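Local coordinates for protein peptidyl-prolyl cis-trans isomerase (Hirschia baltica, PDB 5EX2) that probably catalyses the cis-trans isomerisation of peptide bonds preceding proline, as a periplasmic cyclophilin that assists protein folding, at residues S9-P14 against E229-R234; V3-E8 against P260-V265; P14-S19 against G237-L242; Y36-P41 against N125-E130; D21-V26 against M218-A223. All coordinates share one frame; numbering follows the deposited sequence.

Contact 1: residues S9-P14 against E229-R234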
# COMPACT_ATOMS: atom_id res chain seq x y z
N SER A 9 -16.89 4.92 -17.39
CA SER A 9 -15.87 4.30 -18.25
C SER A 9 -15.14 3.16 -17.55
O SER A 9 -14.71 2.20 -18.19
CB SER A 9 -14.87 5.36 -18.71
OG SER A 9 -13.99 5.72 -17.67
N VAL A 10 -14.97 3.28 -16.23
CA VAL A 10 -14.31 2.26 -15.44
C VAL A 10 -15.23 1.04 -15.25
O VAL A 10 -14.79 -0.09 -15.41
CB VAL A 10 -13.89 2.85 -14.10
CG1 VAL A 10 -13.53 1.76 -13.10
CG2 VAL A 10 -12.74 3.83 -14.30
N GLN A 11 -16.50 1.27 -14.93
CA GLN A 11 -17.43 0.15 -14.74
C GLN A 11 -17.71 -0.64 -16.00
O GLN A 11 -17.99 -1.84 -15.94
CB GLN A 11 -18.75 0.67 -14.18
CG GLN A 11 -18.63 1.11 -12.75
CD GLN A 11 -19.95 1.55 -12.16
OE1 GLN A 11 -20.82 2.06 -12.87
NE2 GLN A 11 -20.11 1.36 -10.86
N ALA A 12 -17.66 0.02 -17.14
CA ALA A 12 -17.94 -0.64 -18.40
C ALA A 12 -16.78 -1.48 -18.89
O ALA A 12 -16.92 -2.18 -19.89
CB ALA A 12 -18.30 0.39 -19.45
N ASP A 13 -15.64 -1.42 -18.21
CA ASP A 13 -14.39 -1.94 -18.76
C ASP A 13 -13.58 -2.78 -17.79
O ASP A 13 -12.49 -2.40 -17.37
CB ASP A 13 -13.55 -0.76 -19.27
CG ASP A 13 -12.38 -1.20 -20.13
OD1 ASP A 13 -12.30 -2.38 -20.51
OD2 ASP A 13 -11.57 -0.33 -20.48
N PRO A 14 -14.11 -3.95 -17.43
CA PRO A 14 -13.43 -4.83 -16.48
C PRO A 14 -12.11 -5.37 -17.02
O PRO A 14 -11.30 -5.84 -16.24
CB PRO A 14 -14.45 -5.95 -16.25
CG PRO A 14 -15.35 -5.91 -17.44
CD PRO A 14 -15.42 -4.49 -17.85
N GLU A 229 -16.47 3.36 -3.77
CA GLU A 229 -16.15 2.28 -4.69
C GLU A 229 -14.83 2.62 -5.36
O GLU A 229 -14.70 3.68 -5.97
CB GLU A 229 -17.28 2.09 -5.71
CG GLU A 229 -18.62 1.67 -5.06
CD GLU A 229 -19.82 1.63 -6.01
OE1 GLU A 229 -19.65 1.55 -7.24
OE2 GLU A 229 -20.95 1.65 -5.49
N ALA A 230 -13.87 1.71 -5.24
CA ALA A 230 -12.53 1.94 -5.78
C ALA A 230 -12.19 0.94 -6.88
O ALA A 230 -12.61 -0.22 -6.84
CB ALA A 230 -11.49 1.87 -4.67
N TRP A 231 -11.45 1.43 -7.85
CA TRP A 231 -10.96 0.58 -8.93
C TRP A 231 -9.50 0.89 -9.13
O TRP A 231 -9.06 2.03 -8.94
CB TRP A 231 -11.73 0.81 -10.24
CG TRP A 231 -13.06 0.12 -10.37
CD1 TRP A 231 -13.33 -1.10 -10.96
CD2 TRP A 231 -14.33 0.63 -9.94
NE1 TRP A 231 -14.67 -1.37 -10.91
CE2 TRP A 231 -15.31 -0.32 -10.29
CE3 TRP A 231 -14.72 1.80 -9.29
CZ2 TRP A 231 -16.66 -0.14 -10.00
CZ3 TRP A 231 -16.05 1.98 -9.01
CH2 TRP A 231 -17.01 1.01 -9.36
N VAL A 232 -8.76 -0.13 -9.53
CA VAL A 232 -7.33 -0.03 -9.82
C VAL A 232 -7.13 -0.57 -11.22
O VAL A 232 -7.66 -1.62 -11.56
CB VAL A 232 -6.48 -0.81 -8.80
CG1 VAL A 232 -5.01 -0.78 -9.16
CG2 VAL A 232 -6.72 -0.28 -7.42
N MET A 233 -6.40 0.17 -12.03
CA MET A 233 -6.13 -0.28 -13.39
C MET A 233 -5.42 -1.64 -13.37
O MET A 233 -4.59 -1.92 -12.52
CB MET A 233 -5.29 0.77 -14.13
CG MET A 233 -4.98 0.41 -15.61
SD MET A 233 -4.20 1.75 -16.48
CE MET A 233 -5.56 2.89 -16.72
N ARG A 234 -5.82 -2.50 -14.29
CA ARG A 234 -5.23 -3.82 -14.43
C ARG A 234 -3.89 -3.72 -15.16
O ARG A 234 -3.82 -3.21 -16.27
CB ARG A 234 -6.18 -4.76 -15.19
CG ARG A 234 -7.38 -5.18 -14.36
CD ARG A 234 -8.23 -6.27 -15.01
NE ARG A 234 -9.39 -6.61 -14.18
CZ ARG A 234 -9.35 -7.38 -13.09
NH1 ARG A 234 -8.22 -7.91 -12.66
NH2 ARG A 234 -10.47 -7.62 -12.42
O HOH W 1 -21.97 1.57 -8.90
O HOH W 2 -12.42 -6.60 -13.64

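Contact 2: residues V3-E8 against P260-V265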
# COMPACT_ATOMS: atom_id res chain seq x y z
N VAL A 3 -4.58 11.64 -16.29
CA VAL A 3 -5.82 11.30 -16.98
C VAL A 3 -6.89 11.06 -15.92
O VAL A 3 -6.68 10.33 -14.96
CB VAL A 3 -5.67 10.04 -17.86
CG1 VAL A 3 -6.98 9.73 -18.57
CG2 VAL A 3 -4.56 10.24 -18.88
N GLU A 4 -8.04 11.71 -16.11
CA GLU A 4 -9.19 11.50 -15.24
C GLU A 4 -10.09 10.43 -15.86
O GLU A 4 -10.34 10.44 -17.07
CB GLU A 4 -9.94 12.82 -15.00
CG GLU A 4 -10.82 13.28 -16.16
CD GLU A 4 -11.75 14.42 -15.77
OE1 GLU A 4 -12.37 14.35 -14.68
OE2 GLU A 4 -11.84 15.40 -16.54
N TYR A 5 -10.50 9.48 -15.04
CA TYR A 5 -11.37 8.40 -15.49
C TYR A 5 -12.73 8.50 -14.84
O TYR A 5 -12.83 8.61 -13.62
CB TYR A 5 -10.74 7.05 -15.17
CG TYR A 5 -9.28 6.95 -15.55
CD1 TYR A 5 -8.90 6.61 -16.84
CD2 TYR A 5 -8.30 7.21 -14.62
CE1 TYR A 5 -7.56 6.52 -17.18
CE2 TYR A 5 -6.97 7.13 -14.95
CZ TYR A 5 -6.61 6.79 -16.22
OH TYR A 5 -5.27 6.72 -16.52
N THR A 6 -13.78 8.44 -15.65
CA THR A 6 -15.14 8.49 -15.14
C THR A 6 -15.56 7.14 -14.61
O THR A 6 -15.09 6.09 -15.07
CB THR A 6 -16.14 8.92 -16.20
OG1 THR A 6 -16.20 7.92 -17.23
CG2 THR A 6 -15.76 10.26 -16.81
N LYS A 7 -16.50 7.16 -13.68
CA LYS A 7 -17.04 5.94 -13.10
C LYS A 7 -17.67 5.09 -14.20
O LYS A 7 -17.50 3.87 -14.23
CB LYS A 7 -18.06 6.27 -12.02
CG LYS A 7 -18.45 5.07 -11.17
CD LYS A 7 -19.33 5.50 -9.99
CE LYS A 7 -19.61 4.34 -9.04
NZ LYS A 7 -20.60 4.71 -8.00
N GLU A 8 -18.37 5.73 -15.13
CA GLU A 8 -19.02 5.02 -16.21
C GLU A 8 -17.99 4.25 -17.05
O GLU A 8 -18.18 3.08 -17.37
CB GLU A 8 -19.80 6.01 -17.07
CG GLU A 8 -20.61 5.36 -18.18
CD GLU A 8 -21.60 6.33 -18.82
OE1 GLU A 8 -21.63 7.52 -18.42
OE2 GLU A 8 -22.36 5.91 -19.72
N PRO A 260 -2.64 3.69 -12.13
CA PRO A 260 -3.83 4.53 -12.04
C PRO A 260 -4.92 3.87 -11.22
O PRO A 260 -5.29 2.72 -11.44
CB PRO A 260 -4.23 4.69 -13.50
CG PRO A 260 -2.92 4.70 -14.22
CD PRO A 260 -2.12 3.64 -13.51
N SER A 261 -5.47 4.65 -10.29
CA SER A 261 -6.49 4.18 -9.37
C SER A 261 -7.50 5.29 -9.15
O SER A 261 -7.16 6.47 -9.24
CB SER A 261 -5.86 3.76 -8.04
OG SER A 261 -4.81 2.82 -8.24
N VAL A 262 -8.73 4.92 -8.88
CA VAL A 262 -9.79 5.90 -8.68
C VAL A 262 -10.73 5.44 -7.58
O VAL A 262 -11.01 4.25 -7.45
CB VAL A 262 -10.61 6.12 -9.98
CG1 VAL A 262 -9.75 6.78 -11.04
CG2 VAL A 262 -11.16 4.80 -10.50
N VAL A 263 -11.19 6.39 -6.79
CA VAL A 263 -12.13 6.14 -5.72
C VAL A 263 -13.34 7.05 -5.94
O VAL A 263 -13.18 8.25 -6.13
CB VAL A 263 -11.52 6.39 -4.33
CG1 VAL A 263 -12.55 6.09 -3.25
CG2 VAL A 263 -10.25 5.57 -4.13
N PHE A 264 -14.52 6.45 -5.98
CA PHE A 264 -15.76 7.19 -6.19
C PHE A 264 -16.59 7.11 -4.94
O PHE A 264 -16.92 6.03 -4.47
CB PHE A 264 -16.54 6.61 -7.37
CG PHE A 264 -15.79 6.62 -8.66
CD1 PHE A 264 -15.58 7.81 -9.34
CD2 PHE A 264 -15.30 5.44 -9.21
CE1 PHE A 264 -14.91 7.82 -10.55
CE2 PHE A 264 -14.62 5.44 -10.42
CZ PHE A 264 -14.42 6.63 -11.09
N VAL A 265 -16.95 8.26 -4.39
CA VAL A 265 -17.76 8.25 -3.18
C VAL A 265 -19.21 8.27 -3.57
O VAL A 265 -19.56 8.63 -4.70
CB VAL A 265 -17.44 9.42 -2.24
CG1 VAL A 265 -16.02 9.30 -1.70
CG2 VAL A 265 -17.67 10.76 -2.92
O HOH W 3 -19.64 5.54 -5.80

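Contact 3: residues P14-S19 against G237-L242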
# COMPACT_ATOMS: atom_id res chain seq x y z
N PRO A 14 -14.11 -3.95 -17.43
CA PRO A 14 -13.43 -4.83 -16.48
C PRO A 14 -12.11 -5.37 -17.02
O PRO A 14 -11.30 -5.84 -16.24
CB PRO A 14 -14.45 -5.95 -16.25
CG PRO A 14 -15.35 -5.91 -17.44
CD PRO A 14 -15.42 -4.49 -17.85
N GLU A 15 -11.90 -5.30 -18.33
CA GLU A 15 -10.63 -5.71 -18.91
C GLU A 15 -9.49 -4.81 -18.44
O GLU A 15 -8.34 -5.23 -18.37
CB GLU A 15 -10.72 -5.70 -20.44
CG GLU A 15 -11.70 -6.70 -21.04
CD GLU A 15 -13.18 -6.27 -20.96
OE1 GLU A 15 -13.48 -5.09 -20.65
OE2 GLU A 15 -14.05 -7.13 -21.22
N ASN A 16 -9.83 -3.56 -18.09
CA ASN A 16 -8.81 -2.59 -17.72
C ASN A 16 -8.89 -2.14 -16.28
O ASN A 16 -7.98 -1.48 -15.81
CB ASN A 16 -8.88 -1.39 -18.63
CG ASN A 16 -8.26 -1.69 -19.98
OD1 ASN A 16 -7.09 -2.00 -20.07
ND2 ASN A 16 -9.06 -1.60 -21.02
N TRP A 17 -9.96 -2.50 -15.58
CA TRP A 17 -10.18 -2.02 -14.22
C TRP A 17 -10.62 -3.14 -13.28
O TRP A 17 -11.55 -3.90 -13.56
CB TRP A 17 -11.21 -0.90 -14.20
CG TRP A 17 -10.75 0.29 -14.95
CD1 TRP A 17 -11.03 0.59 -16.25
CD2 TRP A 17 -9.89 1.32 -14.46
NE1 TRP A 17 -10.41 1.76 -16.60
CE2 TRP A 17 -9.70 2.23 -15.52
CE3 TRP A 17 -9.27 1.57 -13.23
CZ2 TRP A 17 -8.91 3.37 -15.38
CZ3 TRP A 17 -8.49 2.70 -13.11
CH2 TRP A 17 -8.33 3.59 -14.17
N ARG A 18 -9.92 -3.20 -12.16
CA ARG A 18 -10.17 -4.17 -11.11
C ARG A 18 -10.90 -3.50 -9.96
O ARG A 18 -10.44 -2.50 -9.43
CB ARG A 18 -8.84 -4.77 -10.62
CG ARG A 18 -8.96 -5.72 -9.43
CD ARG A 18 -7.60 -6.25 -8.97
NE ARG A 18 -6.70 -5.19 -8.51
CZ ARG A 18 -6.76 -4.63 -7.31
NH1 ARG A 18 -7.69 -5.02 -6.44
NH2 ARG A 18 -5.91 -3.68 -6.98
N SER A 19 -12.03 -4.07 -9.56
CA SER A 19 -12.80 -3.54 -8.45
C SER A 19 -12.14 -3.95 -7.14
O SER A 19 -11.86 -5.13 -6.93
CB SER A 19 -14.23 -4.07 -8.54
OG SER A 19 -14.98 -3.65 -7.42
N GLY A 237 -3.56 -5.31 -18.58
CA GLY A 237 -4.47 -4.86 -19.62
C GLY A 237 -3.82 -3.83 -20.52
O GLY A 237 -2.72 -3.33 -20.27
N PRO A 238 -4.52 -3.47 -21.61
CA PRO A 238 -3.91 -2.61 -22.62
C PRO A 238 -3.81 -1.15 -22.22
O PRO A 238 -2.91 -0.46 -22.66
CB PRO A 238 -4.85 -2.76 -23.82
CG PRO A 238 -6.13 -3.19 -23.26
CD PRO A 238 -5.80 -4.04 -22.07
N MET A 239 -4.70 -0.66 -21.38
CA MET A 239 -4.55 0.72 -20.93
C MET A 239 -3.27 0.88 -20.14
O MET A 239 -2.59 1.90 -20.23
CB MET A 239 -5.75 1.16 -20.11
CG MET A 239 -6.97 1.36 -20.96
SD MET A 239 -8.45 1.85 -20.08
CE MET A 239 -8.02 3.53 -19.62
N PHE A 240 -2.92 -0.12 -19.35
CA PHE A 240 -1.69 -0.00 -18.59
C PHE A 240 -0.48 -0.09 -19.53
O PHE A 240 0.52 0.57 -19.29
CB PHE A 240 -1.58 -1.05 -17.49
CG PHE A 240 -0.50 -0.74 -16.49
CD1 PHE A 240 -0.65 0.32 -15.61
CD2 PHE A 240 0.68 -1.47 -16.45
CE1 PHE A 240 0.33 0.65 -14.71
CE2 PHE A 240 1.66 -1.14 -15.54
CZ PHE A 240 1.49 -0.09 -14.67
N SER A 241 -0.57 -0.88 -20.58
CA SER A 241 0.48 -0.90 -21.59
C SER A 241 0.72 0.49 -22.18
O SER A 241 1.86 0.91 -22.39
CB SER A 241 0.11 -1.90 -22.67
OG SER A 241 1.13 -2.04 -23.64
N LEU A 242 -0.37 1.19 -22.47
CA LEU A 242 -0.30 2.53 -23.01
C LEU A 242 0.27 3.50 -21.98
O LEU A 242 1.04 4.40 -22.33
CB LEU A 242 -1.69 2.99 -23.44
CG LEU A 242 -2.24 2.21 -24.63
CD1 LEU A 242 -3.70 2.56 -24.88
CD2 LEU A 242 -1.41 2.48 -25.88
O HOH W 4 -4.96 -1.84 -18.35

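Contact 4: residues Y36-P41 against N125-E130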
# COMPACT_ATOMS: atom_id res chain seq x y z
N TYR A 36 -7.15 6.81 1.01
CA TYR A 36 -7.77 5.51 0.79
C TYR A 36 -6.66 4.50 0.58
O TYR A 36 -5.87 4.64 -0.34
CB TYR A 36 -8.70 5.54 -0.43
CG TYR A 36 -9.91 6.44 -0.26
CD1 TYR A 36 -11.01 6.02 0.45
CD2 TYR A 36 -9.94 7.70 -0.84
CE1 TYR A 36 -12.11 6.85 0.59
CE2 TYR A 36 -11.03 8.52 -0.71
CZ TYR A 36 -12.10 8.09 0.01
OH TYR A 36 -13.19 8.93 0.12
N ILE A 37 -6.62 3.48 1.43
CA ILE A 37 -5.55 2.48 1.38
C ILE A 37 -6.13 1.14 0.97
O ILE A 37 -7.12 0.67 1.55
CB ILE A 37 -4.87 2.34 2.75
CG1 ILE A 37 -4.18 3.66 3.11
CG2 ILE A 37 -3.85 1.19 2.73
CD1 ILE A 37 -3.73 3.75 4.55
N GLU A 38 -5.54 0.51 -0.04
CA GLU A 38 -5.86 -0.88 -0.36
C GLU A 38 -4.88 -1.79 0.37
O GLU A 38 -3.67 -1.67 0.24
CB GLU A 38 -5.83 -1.18 -1.87
CG GLU A 38 -6.39 -2.57 -2.14
CD GLU A 38 -6.38 -3.02 -3.58
OE1 GLU A 38 -5.83 -2.31 -4.45
OE2 GLU A 38 -6.93 -4.11 -3.83
N LEU A 39 -5.44 -2.73 1.12
CA LEU A 39 -4.67 -3.76 1.79
C LEU A 39 -4.22 -4.83 0.80
O LEU A 39 -4.92 -5.12 -0.18
CB LEU A 39 -5.51 -4.43 2.87
CG LEU A 39 -6.11 -3.46 3.88
CD1 LEU A 39 -7.07 -4.19 4.81
CD2 LEU A 39 -4.99 -2.76 4.65
N ALA A 40 -3.07 -5.43 1.06
CA ALA A 40 -2.47 -6.43 0.18
C ALA A 40 -2.29 -7.77 0.90
O ALA A 40 -1.19 -8.08 1.36
CB ALA A 40 -1.14 -5.93 -0.33
N PRO A 41 -3.36 -8.56 1.00
CA PRO A 41 -3.29 -9.78 1.81
C PRO A 41 -2.31 -10.81 1.29
O PRO A 41 -1.77 -11.60 2.07
CB PRO A 41 -4.71 -10.35 1.75
CG PRO A 41 -5.57 -9.30 1.20
CD PRO A 41 -4.73 -8.28 0.52
N ASN A 125 -1.65 -6.48 -9.40
CA ASN A 125 -2.84 -5.89 -8.80
C ASN A 125 -2.61 -4.46 -8.36
O ASN A 125 -3.18 -3.99 -7.37
CB ASN A 125 -3.29 -6.74 -7.61
CG ASN A 125 -4.23 -7.83 -8.03
OD1 ASN A 125 -4.42 -8.08 -9.22
ND2 ASN A 125 -4.85 -8.48 -7.06
N GLY A 126 -1.79 -3.75 -9.11
CA GLY A 126 -1.53 -2.35 -8.84
C GLY A 126 -0.49 -2.11 -7.76
O GLY A 126 -0.18 -0.96 -7.45
N PHE A 127 0.01 -3.18 -7.16
CA PHE A 127 1.07 -3.07 -6.16
C PHE A 127 2.41 -3.21 -6.84
O PHE A 127 2.58 -4.06 -7.72
CB PHE A 127 0.93 -4.13 -5.07
CG PHE A 127 -0.38 -4.06 -4.31
CD1 PHE A 127 -0.57 -3.11 -3.33
CD2 PHE A 127 -1.42 -4.94 -4.57
CE1 PHE A 127 -1.76 -3.03 -2.62
CE2 PHE A 127 -2.62 -4.85 -3.85
CZ PHE A 127 -2.77 -3.91 -2.88
N PRO A 128 3.40 -2.40 -6.43
CA PRO A 128 4.74 -2.59 -6.95
C PRO A 128 5.34 -3.81 -6.28
O PRO A 128 5.15 -4.04 -5.08
CB PRO A 128 5.45 -1.30 -6.55
CG PRO A 128 4.77 -0.91 -5.26
CD PRO A 128 3.34 -1.33 -5.41
N ILE A 129 6.09 -4.60 -7.05
CA ILE A 129 6.67 -5.84 -6.57
C ILE A 129 8.10 -5.91 -7.06
O ILE A 129 8.38 -5.53 -8.19
CB ILE A 129 5.90 -7.08 -7.06
CG1 ILE A 129 4.41 -7.00 -6.69
CG2 ILE A 129 6.54 -8.36 -6.53
CD1 ILE A 129 4.13 -7.15 -5.22
N GLU A 130 9.01 -6.34 -6.19
CA GLU A 130 10.37 -6.69 -6.58
C GLU A 130 10.57 -8.16 -6.25
O GLU A 130 10.01 -8.68 -5.30
CB GLU A 130 11.42 -5.81 -5.86
CG GLU A 130 12.82 -6.09 -6.32
CD GLU A 130 13.82 -5.07 -5.82
OE1 GLU A 130 13.54 -4.36 -4.83
OE2 GLU A 130 14.89 -5.00 -6.43
O HOH W 5 -3.37 -1.70 -5.73

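Contact 5: residues D21-V26 against M218-A223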
# COMPACT_ATOMS: atom_id res chain seq x y z
N ASP A 21 -11.97 -4.95 -3.39
CA ASP A 21 -12.79 -5.58 -2.37
C ASP A 21 -13.00 -4.61 -1.19
O ASP A 21 -12.03 -4.09 -0.65
CB ASP A 21 -12.06 -6.85 -1.92
CG ASP A 21 -12.85 -7.70 -0.94
OD1 ASP A 21 -13.66 -7.17 -0.16
OD2 ASP A 21 -12.61 -8.93 -0.94
N PRO A 22 -14.25 -4.35 -0.78
CA PRO A 22 -14.42 -3.43 0.36
C PRO A 22 -13.70 -3.86 1.64
O PRO A 22 -13.33 -2.98 2.41
CB PRO A 22 -15.94 -3.42 0.59
CG PRO A 22 -16.55 -3.91 -0.63
CD PRO A 22 -15.54 -4.75 -1.37
N ASP A 23 -13.48 -5.15 1.85
CA ASP A 23 -12.75 -5.59 3.04
C ASP A 23 -11.24 -5.38 2.88
O ASP A 23 -10.49 -5.61 3.82
CB ASP A 23 -13.05 -7.06 3.35
CG ASP A 23 -12.93 -7.38 4.83
OD1 ASP A 23 -13.36 -6.55 5.66
OD2 ASP A 23 -12.40 -8.45 5.19
N ASN A 24 -10.79 -4.97 1.70
CA ASN A 24 -9.39 -4.60 1.50
C ASN A 24 -9.20 -3.09 1.39
O ASN A 24 -8.16 -2.63 0.96
CB ASN A 24 -8.81 -5.26 0.24
CG ASN A 24 -8.71 -6.75 0.36
OD1 ASN A 24 -8.78 -7.31 1.44
ND2 ASN A 24 -8.54 -7.41 -0.78
N LEU A 25 -10.22 -2.32 1.75
CA LEU A 25 -10.19 -0.88 1.54
C LEU A 25 -10.44 -0.15 2.84
O LEU A 25 -11.47 -0.32 3.47
CB LEU A 25 -11.24 -0.47 0.50
CG LEU A 25 -11.27 0.99 0.04
CD1 LEU A 25 -9.94 1.43 -0.56
CD2 LEU A 25 -12.39 1.16 -0.99
N VAL A 26 -9.48 0.69 3.21
CA VAL A 26 -9.52 1.42 4.46
C VAL A 26 -9.54 2.91 4.17
O VAL A 26 -8.80 3.40 3.32
CB VAL A 26 -8.28 1.11 5.33
CG1 VAL A 26 -8.48 1.61 6.76
CG2 VAL A 26 -7.94 -0.38 5.28
N MET A 218 -12.99 0.59 7.88
CA MET A 218 -13.03 -0.43 6.85
C MET A 218 -14.28 -0.26 6.01
O MET A 218 -15.40 -0.19 6.53
CB MET A 218 -13.05 -1.83 7.46
CG MET A 218 -11.85 -2.19 8.29
SD MET A 218 -10.30 -2.12 7.37
CE MET A 218 -10.74 -3.10 5.91
N VAL A 219 -14.11 -0.20 4.69
CA VAL A 219 -15.26 0.08 3.84
C VAL A 219 -16.30 -1.04 3.94
O VAL A 219 -17.49 -0.78 3.81
CB VAL A 219 -14.79 0.31 2.38
CG1 VAL A 219 -15.94 0.40 1.43
CG2 VAL A 219 -14.01 1.61 2.32
N SER A 220 -15.87 -2.28 4.18
CA SER A 220 -16.79 -3.40 4.34
C SER A 220 -17.73 -3.22 5.54
O SER A 220 -18.79 -3.83 5.60
CB SER A 220 -15.99 -4.69 4.51
OG SER A 220 -15.03 -4.49 5.51
N ASP A 221 -17.33 -2.38 6.49
CA ASP A 221 -18.12 -2.16 7.69
C ASP A 221 -19.17 -1.09 7.51
O ASP A 221 -20.03 -0.90 8.37
CB ASP A 221 -17.22 -1.80 8.86
CG ASP A 221 -16.30 -2.93 9.26
OD1 ASP A 221 -16.62 -4.10 8.96
OD2 ASP A 221 -15.26 -2.66 9.87
N LEU A 222 -19.12 -0.40 6.38
CA LEU A 222 -20.14 0.59 6.05
C LEU A 222 -21.34 -0.09 5.43
O LEU A 222 -21.21 -1.17 4.84
CB LEU A 222 -19.57 1.62 5.08
CG LEU A 222 -18.38 2.44 5.56
CD1 LEU A 222 -17.84 3.28 4.41
CD2 LEU A 222 -18.77 3.31 6.74
N ALA A 223 -22.49 0.56 5.56
CA ALA A 223 -23.69 0.11 4.86
C ALA A 223 -23.40 0.18 3.36
O ALA A 223 -22.73 1.09 2.90
CB ALA A 223 -24.89 0.97 5.21

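Contact 1: residues S9-P14 against E229-R234
Trp231 of strand 229-233 carries helix 7-11 on the face of its indole. CB of Trp231 already meets Val10 CG1, and CG, anti to the carbonyl carbon, comes within 3.2 Å of that same methyl. Val10 CG1 sits over one face of the five-membered ring, a CH-pi contact 3.5 Å from the centroid. At the far end of the indole, CZ2 meets Gln11 CG at 3.6 Å, while CH2 touches Gln11 NE2. A water accepts a hydrogen bond from Gln11 NE2 and donates one to Glu229 OE1. Where the strand ends, Arg234 NE donates to Pro14 O across 2.9 Å, nearly along the C=O axis though bent at the hydrogen (137°), and a second water joins Pro14 O to Arg234 NH2. An alanine at Trp231 would probably loosen the seating of the helix, since the surface under Val10 and Gln11 would be lost. Strand 229-233 runs between strands 17-19 and 261-264, and Val10 also touches Trp17.

Contact 2: residues V3-E8 against P260-V265
An edge strand of a three-stranded antiparallel sheet, 261-264, meets the N-terminal residues that lead into helix 7-11. Lys7 and Phe264 make the closest fit. Lys7 CB stands over the centre of the Phe264 ring, a CH-pi contact 3.7 Å from the centroid and 7° off the normal. With CG anti to the backbone N and the chain extended beyond it, the lysine slides past the phenylalanine in the opposite direction, so that CG meets Phe264 CD2 at 3.7 Å. Tyr5 O lies at the edge of the same ring, 3.6 Å from Phe264 CZ. The helix starts here: Thr6 is its N-cap, OG1 capping a backbone N farther along. Beyond the ring, Lys7 NZ donates to a water at 2.5 Å, which in turn makes a weak bond to Phe264 O. Towards the start of the strand, Val262 CG1 approaches the edge of the Tyr5 ring, 3.9 Å from CD2, and Pro260 CB lies 3.8 Å from Tyr5 OH. Trp17 meets Tyr5 edge-to-face.

Contact 3: residues P14-S19 against G237-L242
Asn16 OD1 accepts two hydrogen bonds, one from the backbone N of Met239 at 3.0 Å and one from a water at 2.7 Å. The first is nearly straight at the hydrogen, 166°, although its donor stands above the carbonyl plane. Both lead to the first turn of helix 238-247, for the water accepts in turn from Phe240 N at 2.8 Å; a side chain from the loop before strand 17-19 thus serves a helix distant in sequence, whose own N-cap residue is Gly237. A CB on Gly237 would run into Glu15 O and Asn16 OD1, so the close approach depends on a bare CA. The other end of the amide is fixed by Asp13 OD2, which accepts from Asn16 ND2 and sets the rotation of the group. Met239, its chain bent at the last torsion, crosses Asn16 at about a right angle, with SD 3.5 Å from Asn16 CG. The same sulfur makes a Met-aromatic contact with Trp17, approaching the indole obliquely, 4.0 Å from NE1.

Contact 4: residues Y36-P41 against N125-E130
The aromatic part of this buried contact is a single ring presented to the end of a strand. Phe127, at the start of strand 127-132, has CG anti to the carbonyl carbon, which sends its ring towards the last residues of strand 33-39 and the turn after it. Ala40 CB lies over one face, somewhat toward the rim, in a CH-pi contact 3.8 Å from the centroid; its nearest ring atom is Phe127 CZ at 3.6 Å. Backbone oxygens approach the same ring: Glu38 O lies at its edge, in plane, 3.7 Å from CE1, and Leu39 O comes up to CZ obliquely.

The polar part is built on water. One water stands over the centre of the face opposite Ala40, 3.6 Å above the plane. It donates to Glu38 OE1 at 2.8 Å and to Asn125 O at 2.8 Å, bridging the two segments where no direct hydrogen bond joins them. The extended Glu38 crosses Phe127 at about a right angle, its CD 3.8 Å from CZ, and its other oxygen, OE2, forms a salt bridge with Arg18 NH1.

The contact thus joins strand 33-39 of the cyclophilin barrel to strand 127-132 of the five-stranded sheet. A buried carboxylate gripped by both an arginine and a water is likely to remain ionised, even with an aromatic ring against its flank.

Contact 5: residues D21-V26 against M218-A223
Ser220 OG donates to Asp23 OD1 at 2.7 Å, reaching the carboxylate through its anti lone pair. Asp23 OD1 is shared, since Arg56 of helix 45-57 makes a salt bridge to the same oxygen. The backbone bond from Val219 N to Leu25 O is 2.9 Å long and almost straight at 171°; a weak one runs from Ser220 N to Pro22 O. Next to Leu25, Val26 and Met218 form an antiparallel, non-hydrogen-bonded pair, by which strands 25-30 and 212-218 meet and close the eight-stranded cyclophilin barrel. Asp21 OD1 accepts from Asp23 N in an Asx turn.

Val219 CG2 lies 3.6 Å from Leu25 CG, the two side chains side by side and pointing the same way. Met218, bent at its second and third torsions, lays SD 3.6 Å from Val26 CG2 and curls its CE back to 3.3 Å from Asp23 O. An alanine at Asp23 would probably weaken the joint between the two turns, because the carboxylate that holds Ser220 OG, and outside the two segments Arg56, would be lost. Asp221 also pairs with Arg56, so one arginine charge probably offsets part of the repulsion between two neighbouring carboxylates and favours their ionised state.

Overall arrangement
Contacts 1, 2 and 3 lie together on one side of the chain's centre, all reaching the same three-stranded sheet; contacts 1 and 2 share helix 7-11, while contact 3 brings in helix 238-247 and is partly buried. The first two are surface contacts, where aromatic faces carry aliphatic groups and waters bridge the polar ends, whereas contact 3 turns on one amide oxygen. Contact 4 is the core member, its centre about 5 Å from the centre of the chain, and contact 5 is partly buried at the barrel seam. Neighbouring strands 25-30 and 33-39 link contacts 4 and 5, and the Arg18 to Glu38 salt bridge ties contact 3 to contact 4.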